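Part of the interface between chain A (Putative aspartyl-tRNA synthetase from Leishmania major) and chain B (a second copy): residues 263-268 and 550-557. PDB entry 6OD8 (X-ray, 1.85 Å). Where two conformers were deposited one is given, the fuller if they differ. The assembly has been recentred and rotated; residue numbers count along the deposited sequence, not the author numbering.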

# COMPACT_ATOMS: atom_id res chain seq x y z
N GLU A 263 -16.77 4.40 19.31
CA GLU A 263 -16.54 5.29 20.43
C GLU A 263 -15.17 5.93 20.27
O GLU A 263 -14.17 5.23 20.11
CB GLU A 263 -16.61 4.54 21.77
CG GLU A 263 -17.97 3.96 22.09
CD GLU A 263 -17.96 3.09 23.35
OE1 GLU A 263 -19.04 2.56 23.70
OE2 GLU A 263 -16.89 2.92 23.98
N TYR A 264 -15.12 7.27 20.32
CA TYR A 264 -13.89 8.00 20.04
C TYR A 264 -13.69 8.95 21.21
O TYR A 264 -14.10 10.11 21.15
CB TYR A 264 -13.95 8.75 18.71
CG TYR A 264 -12.58 9.25 18.24
CD1 TYR A 264 -11.68 8.39 17.61
CD2 TYR A 264 -12.18 10.57 18.47
CE1 TYR A 264 -10.42 8.85 17.21
CE2 TYR A 264 -10.94 11.04 18.06
CZ TYR A 264 -10.06 10.17 17.43
OH TYR A 264 -8.84 10.64 17.00
N PHE A 265 -13.06 8.45 22.27
CA PHE A 265 -12.84 9.21 23.50
C PHE A 265 -14.21 9.67 24.00
O PHE A 265 -15.07 8.80 24.21
CB PHE A 265 -11.79 10.30 23.26
CG PHE A 265 -10.46 9.75 22.81
CD1 PHE A 265 -9.60 9.16 23.73
CD2 PHE A 265 -10.09 9.78 21.48
CE1 PHE A 265 -8.39 8.61 23.32
CE2 PHE A 265 -8.88 9.23 21.05
CZ PHE A 265 -8.02 8.65 22.00
N ASN A 266 -14.44 10.96 24.20
CA ASN A 266 -15.66 11.54 24.73
C ASN A 266 -16.73 11.74 23.67
O ASN A 266 -17.69 12.47 23.94
CB ASN A 266 -15.34 12.89 25.38
CG ASN A 266 -14.67 13.87 24.41
OD1 ASN A 266 -14.00 13.46 23.46
ND2 ASN A 266 -14.86 15.17 24.65
N ARG A 267 -16.55 11.21 22.47
CA ARG A 267 -17.49 11.45 21.40
C ARG A 267 -17.57 10.19 20.54
O ARG A 267 -16.97 9.16 20.87
CB ARG A 267 -17.08 12.68 20.58
CG ARG A 267 -15.65 12.67 20.04
CD ARG A 267 -15.51 13.66 18.89
NE ARG A 267 -16.23 13.16 17.72
CZ ARG A 267 -16.63 13.90 16.69
NH1 ARG A 267 -16.42 15.20 16.67
NH2 ARG A 267 -17.25 13.32 15.66
N PHE A 268 -18.31 10.27 19.45
CA PHE A 268 -18.36 9.18 18.49
C PHE A 268 -17.72 9.59 17.18
O PHE A 268 -17.63 10.77 16.85
CB PHE A 268 -19.80 8.73 18.25
CG PHE A 268 -20.43 8.15 19.47
CD1 PHE A 268 -20.30 6.80 19.75
CD2 PHE A 268 -21.10 8.96 20.37
CE1 PHE A 268 -20.86 6.25 20.89
CE2 PHE A 268 -21.66 8.42 21.52
CZ PHE A 268 -21.54 7.06 21.78
N PRO B 550 -4.54 14.82 9.99
CA PRO B 550 -4.16 14.10 11.21
C PRO B 550 -5.36 13.76 12.09
O PRO B 550 -6.39 14.44 12.07
CB PRO B 550 -3.21 15.08 11.93
CG PRO B 550 -2.68 15.97 10.88
CD PRO B 550 -3.86 16.12 9.88
N ARG B 551 -5.18 12.70 12.88
CA ARG B 551 -6.15 12.27 13.88
C ARG B 551 -5.46 12.25 15.24
O ARG B 551 -4.38 11.67 15.36
CB ARG B 551 -6.69 10.87 13.57
CG ARG B 551 -7.57 10.82 12.30
CD ARG B 551 -8.86 11.56 12.58
NE ARG B 551 -9.73 11.61 11.41
CZ ARG B 551 -9.77 12.62 10.54
NH1 ARG B 551 -8.98 13.67 10.72
NH2 ARG B 551 -10.61 12.58 9.52
N ASP B 552 -6.08 12.88 16.23
CA ASP B 552 -5.56 12.81 17.59
C ASP B 552 -6.79 12.90 18.49
O ASP B 552 -7.91 13.05 17.97
CB ASP B 552 -4.48 13.88 17.85
CG ASP B 552 -5.03 15.31 17.91
OD1 ASP B 552 -6.21 15.51 18.27
OD2 ASP B 552 -4.27 16.24 17.60
N PRO B 553 -6.65 12.77 19.82
CA PRO B 553 -7.86 12.73 20.67
C PRO B 553 -8.77 13.95 20.51
O PRO B 553 -9.95 13.86 20.85
CB PRO B 553 -7.29 12.64 22.09
CG PRO B 553 -5.94 12.02 21.93
CD PRO B 553 -5.42 12.54 20.62
N GLN B 554 -8.25 15.08 20.05
CA GLN B 554 -9.03 16.30 19.89
C GLN B 554 -9.39 16.60 18.44
O GLN B 554 -10.12 17.56 18.19
CB GLN B 554 -8.28 17.50 20.48
CG GLN B 554 -8.18 17.49 21.99
CD GLN B 554 -7.02 16.64 22.49
OE1 GLN B 554 -7.07 16.06 23.57
NE2 GLN B 554 -5.95 16.58 21.69
N ARG B 555 -8.90 15.83 17.47
CA ARG B 555 -9.06 16.19 16.06
C ARG B 555 -9.61 15.00 15.29
O ARG B 555 -8.98 13.94 15.24
CB ARG B 555 -7.73 16.67 15.45
CG ARG B 555 -7.81 16.92 13.92
CD ARG B 555 -6.56 17.65 13.40
NE ARG B 555 -6.43 19.00 13.95
CZ ARG B 555 -7.05 20.07 13.45
NH1 ARG B 555 -7.86 19.94 12.40
NH2 ARG B 555 -6.87 21.27 14.00
N THR B 556 -10.80 15.19 14.70
CA THR B 556 -11.41 14.25 13.77
C THR B 556 -11.77 14.88 12.43
O THR B 556 -12.45 14.25 11.62
CB THR B 556 -12.69 13.64 14.35
OG1 THR B 556 -13.52 14.71 14.80
CG2 THR B 556 -12.37 12.71 15.51
N THR B 557 -11.37 16.12 12.19
CA THR B 557 -11.66 16.85 10.97
C THR B 557 -10.42 17.62 10.55
O THR B 557 -9.57 17.93 11.38
CB THR B 557 -12.78 17.89 11.14
OG1 THR B 557 -12.32 18.90 12.05
CG2 THR B 557 -14.01 17.27 11.65
O HOH W 1 -15.53 17.22 14.68

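Two turns meet here. On chain A, a type II' beta turn runs from Tyr A264 to Arg A267 and links two strands. Its ends are tied by backbone hydrogen bonds, Tyr A264 N to Arg A267 O at 2.7 Å and Arg A267 N to Tyr A264 O at 3.0 Å. On chain B, a type I turn runs from Asp B552 to Arg B555. The nearest CA atoms are those of Phe A265 and Pro B553, 6.7 Å apart.

Pro B550 lies out of reach of the chain A stretch. Its carbonyl O accepts a hydrogen bond from Arg B551 NH1 at 3.0 Å. Arg B551 touches chain A lightly, with CB 4.1 Å from Tyr A264 OH.

Asp B552 gives the one direct hydrogen bond between the stretches. Tyr A264 OH donates to its backbone O at 2.8 Å, and that oxygen lies near the plane of the tyrosine ring. The same O accepts from Arg B555 N at 3.0 Å, which helps close the turn. The CA-to-CB bond of Asp B552 points away from the chain A stretch; OD1 accepts from Gln B554 N at 2.7 Å.

Pro B553 packs on Phe A265. Its CB sits over one face of the phenyl ring, 4.0 Å from the ring centroid, in a CH-pi contact.

The CA-to-CB bonds of Gln B554 and Arg B555 also point away.

The CA-to-CB bond of Thr B556 points toward the chain A stretch. Its methyl CG2 packs 3.4 Å from Tyr A264 CE2. Its OG1 lies over one face of the Arg A267 guanidinium, 3.5 Å from NH1, at an angle too poor for a hydrogen bond. A water bridges instead: it accepts a weak bond from Arg A267 NH1 at 3.0 Å and bonds to Thr B556 OG1 at 3.2 Å.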